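Local coordinates for protein aldo-keto reductase family 1, member B4 (Aldose reductase) (Schistosoma japonicum, PDB 4HBK) that probably reduces the carbonyl groups of aldehydes, including aldoses, to alcohols with NADPH, as an aldose reductase of the aldo/keto reductase family, at residues A[66-71]-A[296-301]; A[143-148]-A[330-335]; A[236-241]-A[284-289]; A[263-268]-A[311-316]. All blocks are in the same frame, centred on the assembly; numbering follows the deposited sequence.

In the fold
From the N terminus, segment 66-71 comes first, on helix 60-71, and interaction 1 closes the longest way round by joining it to helix 295-302, closing the barrel's helical ring. Residues 143-148, at the C-terminal end of strand 138-143, meet 330-335 in the C-terminal loop, so interaction 2 crosses interaction 1. Interaction 3 pairs strands 237-241 and 287-288 and is nested inside both. Interaction 4 joins helix 260-269 to helix 311-319; it crosses interactions 1 and 3 and is nested inside interaction 2. Interactions 3 and 4 touch through Arg284 CG and Met314 CE, 3.9 Å apart, whereas interactions 1 and 2 lie on opposite sides of the chain's centre.

Interaction 1 of 4, residues A[66-71]-A[296-301]; sequences KKALEI and KRIEEN
Ile298 reaches from helix 295-302 into the groove between Ala68 and Ile71 of helix 60-71. Its CB points at the other helix and divides the side chain there. With CG1 beside the backbone N (chi1 -62°), CG2 lies anti to that N and does most of the touching: CG2 stands 3.8 Å from Ala68 CA, 4.0 Å from Ala68 CB and 3.8 Å from Ile71 CD1. The other branch runs through CG1 to its tip, where CD1 approaches Lys67 CG more loosely at 4.4 Å. Beyond CG the lysine chain turns away from Ile298, and Lys67 makes a cation-pi contact with Phe295. Ile71 answers from its own helix: its side chain crosses that of Glu299 at about a right angle and presses CD1 on the start of that residue, 3.5 Å from Glu299 CA and 3.6 Å from Glu299 CB, while the rest of the extended Glu299 chain leads away. No hydrogen bond joins the segments. Tyr73, just beyond helix 60-71, adds a polar tie through its OH to Ile298 O. With segment axes 9.6 Å apart crossing at -33°, the helices run roughly parallel, as neighbours do in the outer ring of a TIM barrel, here those following its first and last strands.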
loop_
_atom_site.group_PDB
_atom_site.type_symbol
_atom_site.label_atom_id
_atom_site.label_comp_id
_atom_site.label_asym_id
_atom_site.label_seq_id
_atom_site.Cartn_x
_atom_site.Cartn_y
_atom_site.Cartn_z
ATOM N N LYS A 66 -11.239 -9.428 -10.741
ATOM C CA LYS A 66 -12.027 -10.655 -10.845
ATOM C C LYS A 66 -11.182 -11.922 -10.648
ATOM O O LYS A 66 -11.580 -12.822 -9.918
ATOM C CB LYS A 66 -12.722 -10.696 -12.208
ATOM C CG LYS A 66 -13.685 -11.854 -12.425
ATOM C CD LYS A 66 -14.284 -11.737 -13.826
ATOM C CE LYS A 66 -15.475 -12.647 -14.023
ATOM N NZ LYS A 66 -15.051 -14.061 -14.072
ATOM N N LYS A 67 -10.027 -11.999 -11.303
ATOM C CA LYS A 67 -9.178 -13.186 -11.180
ATOM C C LYS A 67 -8.698 -13.338 -9.745
ATOM O O LYS A 67 -8.830 -14.408 -9.147
ATOM C CB LYS A 67 -7.990 -13.115 -12.145
ATOM C CG LYS A 67 -6.966 -14.242 -12.001
ATOM C CD LYS A 67 -7.540 -15.604 -12.391
ATOM C CE LYS A 67 -8.178 -15.569 -13.769
ATOM N NZ LYS A 67 -8.526 -16.930 -14.248
ATOM N N ALA A 68 -8.163 -12.256 -9.181
ATOM C CA ALA A 68 -7.729 -12.266 -7.786
ATOM C C ALA A 68 -8.810 -12.794 -6.840
ATOM O O ALA A 68 -8.526 -13.617 -5.959
ATOM C CB ALA A 68 -7.305 -10.875 -7.345
ATOM N N LEU A 69 -10.035 -12.296 -6.990
ATOM C CA LEU A 69 -11.100 -12.659 -6.057
ATOM C C LEU A 69 -11.494 -14.128 -6.234
ATOM O O LEU A 69 -11.782 -14.809 -5.258
ATOM C CB LEU A 69 -12.322 -11.736 -6.189
ATOM C CG LEU A 69 -12.186 -10.251 -5.819
ATOM C CD1 LEU A 69 -13.472 -9.472 -6.138
ATOM C CD2 LEU A 69 -11.830 -10.076 -4.365
ATOM N N GLU A 70 -11.480 -14.615 -7.477
ATOM C CA GLU A 70 -11.733 -16.037 -7.748
ATOM C C GLU A 70 -10.680 -16.938 -7.116
ATOM O O GLU A 70 -10.993 -18.001 -6.588
ATOM C CB GLU A 70 -11.813 -16.309 -9.259
ATOM C CG GLU A 70 -13.092 -15.786 -9.873
ATOM C CD GLU A 70 -13.083 -15.719 -11.397
ATOM O OE1 GLU A 70 -12.015 -15.895 -12.040
ATOM O OE2 GLU A 70 -14.178 -15.487 -11.951
ATOM N N ILE A 71 -9.429 -16.507 -7.197
ATOM C CA ILE A 71 -8.316 -17.232 -6.607
ATOM C C ILE A 71 -8.415 -17.293 -5.067
ATOM O O ILE A 71 -8.024 -18.272 -4.453
ATOM C CB ILE A 71 -6.973 -16.610 -7.083
ATOM C CG1 ILE A 71 -6.688 -17.059 -8.520
ATOM C CG2 ILE A 71 -5.811 -16.987 -6.155
ATOM C CD1 ILE A 71 -5.691 -16.185 -9.250
ATOM N N LYS A 296 -1.488 -15.832 -14.298
ATOM C CA LYS A 296 -0.608 -16.832 -13.690
ATOM C C LYS A 296 0.179 -16.274 -12.504
ATOM O O LYS A 296 0.432 -16.991 -11.542
ATOM C CB LYS A 296 0.354 -17.415 -14.720
ATOM C CG LYS A 296 -0.339 -18.105 -15.894
ATOM C CD LYS A 296 -0.518 -19.600 -15.659
ATOM C CE LYS A 296 0.022 -20.413 -16.846
ATOM N NZ LYS A 296 -0.034 -21.891 -16.600
ATOM N N ARG A 297 0.575 -15.006 -12.582
ATOM C CA ARG A 297 1.321 -14.372 -11.495
ATOM C C ARG A 297 0.398 -14.086 -10.320
ATOM O O ARG A 297 0.755 -14.312 -9.166
ATOM C CB ARG A 297 1.983 -13.074 -11.951
ATOM C CG ARG A 297 2.962 -13.246 -13.094
ATOM C CD ARG A 297 3.588 -14.629 -13.073
ATOM N NE ARG A 297 5.018 -14.592 -12.790
ATOM C CZ ARG A 297 5.935 -14.129 -13.635
ATOM N NH1 ARG A 297 5.566 -13.646 -14.820
ATOM N NH2 ARG A 297 7.221 -14.138 -13.291
ATOM N N ILE A 298 -0.793 -13.587 -10.615
ATOM C CA ILE A 298 -1.764 -13.349 -9.563
ATOM C C ILE A 298 -1.972 -14.629 -8.774
ATOM O O ILE A 298 -1.984 -14.607 -7.547
ATOM C CB ILE A 298 -3.090 -12.841 -10.119
ATOM C CG1 ILE A 298 -2.858 -11.495 -10.814
ATOM C CG2 ILE A 298 -4.100 -12.695 -8.997
ATOM C CD1 ILE A 298 -4.016 -11.005 -11.651
ATOM N N GLU A 299 -2.101 -15.751 -9.474
ATOM C CA GLU A 299 -2.330 -17.028 -8.805
ATOM C C GLU A 299 -1.108 -17.477 -8.010
ATOM O O GLU A 299 -1.217 -17.837 -6.843
ATOM C CB GLU A 299 -2.734 -18.113 -9.805
ATOM C CG GLU A 299 -2.854 -19.486 -9.171
ATOM C CD GLU A 299 -3.769 -20.423 -9.944
ATOM O OE1 GLU A 299 -4.466 -21.234 -9.295
ATOM O OE2 GLU A 299 -3.792 -20.351 -11.192
ATOM N N GLU A 300 0.054 -17.453 -8.646
ATOM C CA GLU A 300 1.299 -17.818 -7.985
ATOM C C GLU A 300 1.530 -17.026 -6.683
ATOM O O GLU A 300 1.861 -17.599 -5.642
ATOM C CB GLU A 300 2.467 -17.640 -8.961
ATOM C CG GLU A 300 3.836 -17.540 -8.329
ATOM C CD GLU A 300 4.956 -17.362 -9.369
ATOM O OE1 GLU A 300 4.698 -17.499 -10.591
ATOM O OE2 GLU A 300 6.103 -17.087 -8.957
ATOM N N ASN A 301 1.336 -15.714 -6.738
ATOM C CA ASN A 301 1.576 -14.857 -5.570
ATOM C C ASN A 301 0.753 -15.268 -4.350
ATOM O O ASN A 301 1.129 -14.984 -3.209
ATOM C CB ASN A 301 1.303 -13.385 -5.898
ATOM C CG ASN A 301 2.333 -12.790 -6.850
ATOM O OD1 ASN A 301 3.400 -13.360 -7.048
ATOM N ND2 ASN A 301 2.019 -11.632 -7.429
#

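Interaction 2 of 4, residues A[143-148]-A[330-335]; sequences IHWPVP and LQMSGH
Trp145 and Met332 form a Met-aromatic contact, the centre of a largely buried seam between the loop leaving strand 138-143 and the C-terminal loop of this TIM barrel. The strand's C-terminal end is the active-site end: neighbouring His144 is predicted to bind substrate, and the Trp145 side chain lies about 8 Å from those of Tyr82, the predicted proton donor, and Lys111, predicted to lower the pKa of that tyrosine. C-terminal loops of aldo/keto reductases commonly help shape the substrate pocket, and this position is consistent with that. Met332 runs straight to its sulfur and then bends (chi3 -42°), which sets CE over one face of the indole, offset toward the rim. There CE is 3.5 Å from Trp145 CE3, while SD stands farther off above the five-membered ring. The sulfur also meets Val147 CB at 3.8 Å, so the thioether is wedged between an aromatic face and a branched side chain. Val147 turns CG1 toward the other loop and lays it over the face of the His335 imidazole, 3.8 Å from His335 CG. The type I turn from Met332 to His335 lets both of its end residues face 143-148. Pro148 comes up to the imidazole obliquely, its CD 3.9 Å from His335 CE1. The imidazole is held at both nitrogens: ND1 is hydrogen-bonded to Glu337 N and NE2 to Asp167 O.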
loop_
_atom_site.group_PDB
_atom_site.type_symbol
_atom_site.label_atom_id
_atom_site.label_comp_id
_atom_site.label_asym_id
_atom_site.label_seq_id
_atom_site.Cartn_x
_atom_site.Cartn_y
_atom_site.Cartn_z
ATOM N N ILE A 143 -2.817 8.533 3.447
ATOM C CA ILE A 143 -2.188 9.670 2.792
ATOM C C ILE A 143 -1.064 9.146 1.892
ATOM O O ILE A 143 -0.123 8.498 2.367
ATOM C CB ILE A 143 -1.647 10.677 3.807
ATOM C CG1 ILE A 143 -2.775 11.126 4.742
ATOM C CG2 ILE A 143 -1.028 11.875 3.085
ATOM C CD1 ILE A 143 -2.378 12.233 5.693
ATOM N N HIS A 144 -1.165 9.405 0.589
ATOM C CA HIS A 144 -0.288 8.728 -0.382
ATOM C C HIS A 144 1.194 9.085 -0.215
ATOM O O HIS A 144 2.056 8.216 -0.344
ATOM C CB HIS A 144 -0.742 9.017 -1.808
ATOM C CG HIS A 144 -0.412 7.934 -2.784
ATOM N ND1 HIS A 144 -1.310 7.498 -3.740
ATOM C CD2 HIS A 144 0.717 7.210 -2.969
ATOM C CE1 HIS A 144 -0.745 6.552 -4.469
ATOM N NE2 HIS A 144 0.484 6.361 -4.026
ATOM N N TRP A 145 1.465 10.363 0.059
ATOM C CA TRP A 145 2.814 10.913 0.245
ATOM C C TRP A 145 2.722 12.012 1.297
ATOM O O TRP A 145 1.640 12.550 1.526
ATOM C CB TRP A 145 3.352 11.523 -1.069
ATOM C CG TRP A 145 3.718 10.507 -2.118
ATOM C CD1 TRP A 145 2.920 10.034 -3.117
ATOM C CD2 TRP A 145 4.979 9.838 -2.264
ATOM N NE1 TRP A 145 3.605 9.108 -3.878
ATOM C CE2 TRP A 145 4.871 8.972 -3.375
ATOM C CE3 TRP A 145 6.188 9.891 -1.568
ATOM C CZ2 TRP A 145 5.922 8.150 -3.793
ATOM C CZ3 TRP A 145 7.232 9.073 -1.983
ATOM C CH2 TRP A 145 7.090 8.209 -3.082
ATOM N N PRO A 146 3.853 12.344 1.944
ATOM C CA PRO A 146 3.995 13.512 2.829
ATOM C C PRO A 146 4.267 14.833 2.081
ATOM O O PRO A 146 4.523 15.867 2.721
ATOM C CB PRO A 146 5.213 13.171 3.696
ATOM C CG PRO A 146 5.844 11.930 3.083
ATOM C CD PRO A 146 5.087 11.546 1.857
ATOM N N VAL A 147 4.202 14.801 0.754
ATOM C CA VAL A 147 4.535 15.980 -0.063
ATOM C C VAL A 147 3.330 16.527 -0.834
ATOM O O VAL A 147 2.951 15.993 -1.869
ATOM C CB VAL A 147 5.656 15.664 -1.073
ATOM C CG1 VAL A 147 5.914 16.874 -1.990
ATOM C CG2 VAL A 147 6.935 15.245 -0.346
ATOM N N PRO A 148 2.727 17.609 -0.335
ATOM C CA PRO A 148 1.558 18.132 -1.046
ATOM C C PRO A 148 1.936 18.796 -2.371
ATOM O O PRO A 148 3.035 19.330 -2.508
ATOM C CB PRO A 148 0.957 19.148 -0.057
ATOM C CG PRO A 148 2.055 19.463 0.890
ATOM C CD PRO A 148 2.930 18.252 0.971
ATOM N N LEU A 330 12.324 11.485 -7.084
ATOM C CA LEU A 330 13.255 12.606 -6.896
ATOM C C LEU A 330 12.669 13.955 -7.245
ATOM O O LEU A 330 13.163 14.971 -6.773
ATOM C CB LEU A 330 14.504 12.385 -7.736
ATOM C CG LEU A 330 15.403 11.237 -7.305
ATOM C CD1 LEU A 330 16.541 11.062 -8.309
ATOM C CD2 LEU A 330 15.953 11.478 -5.909
ATOM N N GLN A 331 11.648 13.993 -8.089
ATOM C CA GLN A 331 11.058 15.274 -8.452
ATOM C C GLN A 331 10.419 15.991 -7.261
ATOM O O GLN A 331 10.083 17.170 -7.357
ATOM C CB GLN A 331 10.043 15.062 -9.590
ATOM C CG GLN A 331 10.667 15.069 -10.981
ATOM C CD GLN A 331 10.707 16.462 -11.596
ATOM O OE1 GLN A 331 9.682 16.981 -12.082
ATOM N NE2 GLN A 331 11.883 17.087 -11.553
ATOM N N MET A 332 10.270 15.283 -6.140
ATOM C CA MET A 332 9.727 15.890 -4.912
ATOM C C MET A 332 10.824 16.178 -3.893
ATOM O O MET A 332 10.539 16.580 -2.775
ATOM C CB MET A 332 8.659 14.977 -4.264
ATOM C CG MET A 332 7.410 14.807 -5.105
ATOM S SD MET A 332 6.164 13.727 -4.351
ATOM C CE MET A 332 7.191 12.428 -3.711
ATOM N N SER A 333 12.075 15.982 -4.290
ATOM C CA SER A 333 13.187 15.982 -3.340
ATOM C C SER A 333 13.486 17.366 -2.816
ATOM O O SER A 333 14.249 17.521 -1.874
ATOM C CB SER A 333 14.453 15.378 -3.970
ATOM O OG SER A 333 14.936 16.168 -5.050
ATOM N N GLY A 334 12.873 18.374 -3.413
ATOM C CA GLY A 334 13.131 19.738 -3.001
ATOM C C GLY A 334 12.212 20.186 -1.887
ATOM O O GLY A 334 12.422 21.242 -1.285
ATOM N N HIS A 335 11.190 19.386 -1.604
ATOM C CA HIS A 335 10.205 19.773 -0.603
ATOM C C HIS A 335 10.724 19.543 0.797
ATOM O O HIS A 335 11.464 18.595 1.053
ATOM C CB HIS A 335 8.904 19.004 -0.796
ATOM C CG HIS A 335 7.737 19.606 -0.081
ATOM N ND1 HIS A 335 7.425 19.292 1.225
ATOM C CD2 HIS A 335 6.805 20.495 -0.490
ATOM C CE1 HIS A 335 6.340 19.958 1.583
ATOM N NE2 HIS A 335 5.947 20.703 0.561
#

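Interaction 3 of 4, residues A[236-241]-A[284-289]; sequences LTVTAY and RKLIVV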
loop_
_atom_site.group_PDB
_atom_site.type_symbol
_atom_site.label_atom_id
_atom_site.label_comp_id
_atom_site.label_asym_id
_atom_site.label_seq_id
_atom_site.Cartn_x
_atom_site.Cartn_y
_atom_site.Cartn_z
ATOM N N LEU A 236 1.553 0.416 14.772
ATOM C CA LEU A 236 1.057 0.428 13.396
ATOM C C LEU A 236 1.263 -0.946 12.786
ATOM O O LEU A 236 2.199 -1.649 13.153
ATOM C CB LEU A 236 1.833 1.419 12.544
ATOM C CG LEU A 236 1.878 2.880 12.966
ATOM C CD1 LEU A 236 1.925 3.751 11.721
ATOM C CD2 LEU A 236 0.680 3.223 13.834
ATOM N N THR A 237 0.410 -1.322 11.837
ATOM C CA THR A 237 0.732 -2.448 10.970
ATOM C C THR A 237 1.439 -1.865 9.760
ATOM O O THR A 237 1.297 -0.672 9.461
ATOM C CB THR A 237 -0.502 -3.190 10.495
ATOM O OG1 THR A 237 -1.281 -2.323 9.658
ATOM C CG2 THR A 237 -1.335 -3.686 11.690
ATOM N N VAL A 238 2.194 -2.701 9.059
ATOM C CA VAL A 238 3.023 -2.214 7.975
ATOM C C VAL A 238 2.801 -3.030 6.726
ATOM O O VAL A 238 2.826 -4.254 6.762
ATOM C CB VAL A 238 4.512 -2.261 8.346
ATOM C CG1 VAL A 238 5.355 -1.688 7.216
ATOM C CG2 VAL A 238 4.759 -1.483 9.644
ATOM N N THR A 239 2.594 -2.341 5.613
ATOM C CA THR A 239 2.352 -2.997 4.346
ATOM C C THR A 239 3.542 -2.765 3.447
ATOM O O THR A 239 4.056 -1.646 3.347
ATOM C CB THR A 239 1.090 -2.438 3.670
ATOM O OG1 THR A 239 -0.061 -2.783 4.456
ATOM C CG2 THR A 239 0.932 -2.995 2.246
ATOM N N ALA A 240 3.986 -3.833 2.795
ATOM C CA ALA A 240 5.107 -3.737 1.885
ATOM C C ALA A 240 4.569 -3.520 0.497
ATOM O O ALA A 240 3.856 -4.363 -0.028
ATOM C CB ALA A 240 5.923 -5.006 1.922
ATOM N N TYR A 241 4.898 -2.391 -0.111
ATOM C CA TYR A 241 4.605 -2.275 -1.517
ATOM C C TYR A 241 5.845 -2.612 -2.347
ATOM O O TYR A 241 6.967 -2.634 -1.828
ATOM C CB TYR A 241 3.945 -0.937 -1.873
ATOM C CG TYR A 241 4.818 0.294 -1.984
ATOM C CD1 TYR A 241 5.701 0.469 -3.047
ATOM C CD2 TYR A 241 4.678 1.335 -1.072
ATOM C CE1 TYR A 241 6.475 1.638 -3.161
ATOM C CE2 TYR A 241 5.432 2.496 -1.175
ATOM C CZ TYR A 241 6.324 2.647 -2.212
ATOM O OH TYR A 241 7.050 3.812 -2.282
ATOM N N ARG A 284 8.070 -11.418 8.482
ATOM C CA ARG A 284 8.397 -10.205 9.232
ATOM C C ARG A 284 7.137 -9.469 9.725
ATOM O O ARG A 284 7.202 -8.320 10.164
ATOM C CB ARG A 284 9.294 -9.271 8.410
ATOM C CG ARG A 284 10.702 -9.817 8.156
ATOM C CD ARG A 284 11.526 -8.864 7.279
ATOM N NE ARG A 284 11.516 -7.489 7.788
ATOM C CZ ARG A 284 11.761 -6.413 7.044
ATOM N NH1 ARG A 284 12.041 -6.546 5.749
ATOM N NH2 ARG A 284 11.720 -5.196 7.594
ATOM N N LYS A 285 5.994 -10.146 9.650
ATOM C CA LYS A 285 4.718 -9.623 10.146
ATOM C C LYS A 285 4.200 -8.457 9.311
ATOM O O LYS A 285 3.598 -7.521 9.841
ATOM C CB LYS A 285 4.823 -9.243 11.628
ATOM C CG LYS A 285 5.423 -10.357 12.475
ATOM C CD LYS A 285 4.681 -10.561 13.781
ATOM C CE LYS A 285 5.270 -9.724 14.915
ATOM N NZ LYS A 285 4.838 -10.224 16.275
ATOM N N LEU A 286 4.434 -8.535 8.001
ATOM C CA LEU A 286 4.010 -7.498 7.058
ATOM C C LEU A 286 2.792 -7.957 6.270
ATOM O O LEU A 286 2.572 -9.158 6.097
ATOM C CB LEU A 286 5.142 -7.182 6.074
ATOM C CG LEU A 286 6.456 -6.783 6.753
ATOM C CD1 LEU A 286 7.606 -6.724 5.763
ATOM C CD2 LEU A 286 6.303 -5.436 7.470
ATOM N N ILE A 287 1.995 -6.996 5.819
ATOM C CA ILE A 287 0.995 -7.236 4.787
ATOM C C ILE A 287 1.734 -7.102 3.467
ATOM O O ILE A 287 2.717 -6.376 3.393
ATOM C CB ILE A 287 -0.120 -6.175 4.842
ATOM C CG1 ILE A 287 -0.906 -6.283 6.163
ATOM C CG2 ILE A 287 -1.044 -6.307 3.656
ATOM C CD1 ILE A 287 -0.565 -5.200 7.171
ATOM N N VAL A 288 1.303 -7.806 2.426
ATOM C CA VAL A 288 1.925 -7.613 1.119
ATOM C C VAL A 288 0.877 -7.344 0.048
ATOM O O VAL A 288 -0.194 -7.960 0.052
ATOM C CB VAL A 288 2.830 -8.816 0.711
ATOM C CG1 VAL A 288 3.952 -9.009 1.738
ATOM C CG2 VAL A 288 2.001 -10.092 0.547
ATOM N N VAL A 289 1.191 -6.436 -0.872
ATOM C CA VAL A 289 0.273 -6.093 -1.951
ATOM C C VAL A 289 0.993 -6.145 -3.308
ATOM O O VAL A 289 1.148 -5.127 -3.982
ATOM C CB VAL A 289 -0.411 -4.707 -1.709
ATOM C CG1 VAL A 289 -1.336 -4.771 -0.485
ATOM C CG2 VAL A 289 0.628 -3.617 -1.505
HETATM O O HOH W 1 2.809 -4.999 10.536
#
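Thr239 pairs with Ile287, and Ala240 with Val288, in parallel beta bridges between strands 237-241 and 287-288, the last two in the barrel's strand order. Ile287 donates its N-H to Val238 O at 3.0 Å, in the carbonyl plane, and returns its own O to Ala240 N at 2.9 Å in a nearly straight bond (174° at hydrogen). Farther along, Val289 N makes a weak bond to Ala240 O. Where the chains splay apart before the first bond, a water fills in: it accepts from Val238 N (2.8 Å) and donates to Lys285 O (2.7 Å). Helices 260-269 and 273-283 lie in the crossover between the strands, and helix 273-283 packs Leu281 on Ala240 and Val288, on the outward face of this TIM barrel. Thr239 and Ile287 share the opposite, inner face. Thr239 OG1 lies 3.4 Å from Ile287 CB, yet its polar partner is Asn213 ND2 on the adjoining strand, a donor that also serves Thr237 OG1. The methyl CG2 of Thr239, anti to the backbone N, crosses toward Val289 and meets its CG2 at 3.8 Å. Val238 and Leu286 run alongside each other in the same direction, with Val238 CB 3.7 Å from Leu286 CD2. Tyr241 ends the strand, its side chain about 7 Å from those of Tyr82 and Lys111, predicted active-site residues, and bonds through OH to Asn194 OD1.

Interaction 4 of 4, residues A[263-268]-A[311-316]; sequences LEIAHR and NEEMHE
Arg268 and Glu313 make a salt bridge between helix 260-269 and helix 311-319: Arg268 NH1 donates to Glu313 OE2 at 2.8 Å, with 162° at the hydrogen. The oxygen lies almost in the guanidinium plane but is met on its anti side, somewhat out of the carboxylate plane, the two flat groups being turned moderately against each other. Arg268 leaves its helix extended and bends at chi3 (-49°), which brings CD, too, within 3.2 Å of Glu313 OE2. The other carboxylate oxygen, Glu313 OE1, accepts hydrogen bonds from His269 NE2 and from the backbone N of Ser310, just ahead of helix 311-319. Gripped by these three residues, the carboxylate would probably favour its charged form. Glu316 has its OE2 4.2 Å from Glu264 OE2, a like-charge approach that Arg268, with NH1 5.3 Å from Glu316 OE1, may partly offset. Beneath these charges Ile265 runs alongside Glu313 and Glu316, pointing against them, setting CD1 3.9 Å from Glu313 CB and 3.9 Å from Glu316 OE1. The helices run nearly antiparallel, the axes of the two segments crossing at -157° and 11.3 Å apart. Ile265 also rests on Val276 of helix 273-283 and on Leu309, while Met314 packs on Tyr280 of that helix, which places the pair on the outside of the barrel.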
loop_
_atom_site.group_PDB
_atom_site.type_symbol
_atom_site.label_atom_id
_atom_site.label_comp_id
_atom_site.label_asym_id
_atom_site.label_seq_id
_atom_site.Cartn_x
_atom_site.Cartn_y
_atom_site.Cartn_z
ATOM N N LEU A 263 16.813 -18.253 -5.307
ATOM C CA LEU A 263 16.541 -19.454 -6.095
ATOM C C LEU A 263 16.840 -20.733 -5.300
ATOM O O LEU A 263 16.067 -21.696 -5.317
ATOM C CB LEU A 263 17.340 -19.410 -7.403
ATOM C CG LEU A 263 16.755 -18.478 -8.471
ATOM C CD1 LEU A 263 17.747 -18.200 -9.592
ATOM C CD2 LEU A 263 15.483 -19.074 -9.055
ATOM N N GLU A 264 17.956 -20.732 -4.583
ATOM C CA GLU A 264 18.280 -21.858 -3.722
ATOM C C GLU A 264 17.154 -22.133 -2.743
ATOM O O GLU A 264 16.693 -23.263 -2.626
ATOM C CB GLU A 264 19.566 -21.585 -2.964
ATOM C CG GLU A 264 20.780 -21.630 -3.853
ATOM C CD GLU A 264 22.021 -21.093 -3.168
ATOM O OE1 GLU A 264 23.069 -21.000 -3.844
ATOM O OE2 GLU A 264 21.944 -20.765 -1.960
ATOM N N ILE A 265 16.700 -21.095 -2.044
ATOM C CA ILE A 265 15.659 -21.263 -1.029
ATOM C C ILE A 265 14.326 -21.711 -1.638
ATOM O O ILE A 265 13.645 -22.565 -1.085
ATOM C CB ILE A 265 15.484 -19.982 -0.179
ATOM C CG1 ILE A 265 16.788 -19.649 0.553
ATOM C CG2 ILE A 265 14.335 -20.137 0.796
ATOM C CD1 ILE A 265 16.813 -18.264 1.160
ATOM N N ALA A 266 13.959 -21.135 -2.776
ATOM C CA ALA A 266 12.797 -21.603 -3.538
ATOM C C ALA A 266 12.924 -23.083 -3.911
ATOM O O ALA A 266 11.957 -23.845 -3.807
ATOM C CB ALA A 266 12.624 -20.764 -4.794
ATOM N N HIS A 267 14.107 -23.493 -4.362
ATOM C CA HIS A 267 14.309 -24.890 -4.733
ATOM C C HIS A 267 14.163 -25.800 -3.528
ATOM O O HIS A 267 13.532 -26.857 -3.607
ATOM C CB HIS A 267 15.689 -25.114 -5.352
ATOM C CG HIS A 267 15.935 -26.532 -5.760
ATOM N ND1 HIS A 267 15.193 -27.167 -6.734
ATOM C CD2 HIS A 267 16.829 -27.450 -5.313
ATOM C CE1 HIS A 267 15.621 -28.410 -6.877
ATOM N NE2 HIS A 267 16.615 -28.605 -6.024
ATOM N N ARG A 268 14.759 -25.390 -2.414
ATOM C CA ARG A 268 14.736 -26.198 -1.208
ATOM C C ARG A 268 13.306 -26.459 -0.764
ATOM O O ARG A 268 12.968 -27.561 -0.325
ATOM C CB ARG A 268 15.518 -25.505 -0.096
ATOM C CG ARG A 268 15.594 -26.277 1.212
ATOM C CD ARG A 268 16.502 -25.542 2.172
ATOM N NE ARG A 268 17.760 -25.173 1.527
ATOM C CZ ARG A 268 18.422 -24.043 1.761
ATOM N NH1 ARG A 268 17.944 -23.154 2.625
ATOM N NH2 ARG A 268 19.564 -23.797 1.127
ATOM N N ASN A 311 14.943 -19.696 10.166
ATOM C CA ASN A 311 15.686 -18.528 10.638
ATOM C C ASN A 311 16.944 -18.252 9.802
ATOM O O ASN A 311 17.289 -17.099 9.533
ATOM C CB ASN A 311 16.059 -18.686 12.126
ATOM C CG ASN A 311 14.840 -18.641 13.065
ATOM O OD1 ASN A 311 14.789 -19.358 14.071
ATOM N ND2 ASN A 311 13.862 -17.799 12.740
ATOM N N GLU A 312 17.632 -19.316 9.397
ATOM C CA GLU A 312 18.850 -19.170 8.605
ATOM C C GLU A 312 18.526 -18.635 7.222
ATOM O O GLU A 312 19.228 -17.776 6.694
ATOM C CB GLU A 312 19.587 -20.507 8.495
ATOM C CG GLU A 312 20.919 -20.429 7.747
ATOM C CD GLU A 312 21.738 -21.718 7.866
ATOM O OE1 GLU A 312 22.632 -21.943 7.020
ATOM O OE2 GLU A 312 21.487 -22.503 8.811
ATOM N N GLU A 313 17.455 -19.142 6.630
ATOM C CA GLU A 313 17.012 -18.627 5.346
ATOM C C GLU A 313 16.637 -17.141 5.460
ATOM O O GLU A 313 17.021 -16.329 4.615
ATOM C CB GLU A 313 15.864 -19.480 4.790
ATOM C CG GLU A 313 16.326 -20.869 4.320
ATOM C CD GLU A 313 15.220 -21.908 4.321
ATOM O OE1 GLU A 313 14.057 -21.532 4.591
ATOM O OE2 GLU A 313 15.516 -23.103 4.064
ATOM N N MET A 314 15.922 -16.779 6.522
ATOM C CA MET A 314 15.536 -15.389 6.720
ATOM C C MET A 314 16.773 -14.527 6.803
ATOM O O MET A 314 16.858 -13.489 6.140
ATOM C CB MET A 314 14.674 -15.222 7.977
ATOM C CG MET A 314 13.281 -15.829 7.840
ATOM S SD MET A 314 12.240 -14.961 6.636
ATOM C CE MET A 314 11.961 -13.424 7.522
ATOM N N HIS A 315 17.740 -14.964 7.607
ATOM C CA HIS A 315 18.964 -14.202 7.812
ATOM C C HIS A 315 19.746 -14.038 6.516
ATOM O O HIS A 315 20.273 -12.960 6.237
ATOM C CB HIS A 315 19.846 -14.869 8.873
ATOM C CG HIS A 315 21.082 -14.094 9.206
ATOM N ND1 HIS A 315 22.338 -14.473 8.780
ATOM C CD2 HIS A 315 21.255 -12.949 9.911
ATOM C CE1 HIS A 315 23.231 -13.605 9.219
ATOM N NE2 HIS A 315 22.602 -12.668 9.906
ATOM N N GLU A 316 19.823 -15.110 5.729
ATOM C CA GLU A 316 20.555 -15.083 4.472
ATOM C C GLU A 316 20.002 -14.019 3.537
ATOM O O GLU A 316 20.755 -13.226 2.979
ATOM C CB GLU A 316 20.541 -16.445 3.777
ATOM C CG GLU A 316 21.385 -16.454 2.513
ATOM C CD GLU A 316 21.523 -17.830 1.870
ATOM O OE1 GLU A 316 20.596 -18.663 1.991
ATOM O OE2 GLU A 316 22.570 -18.076 1.236
#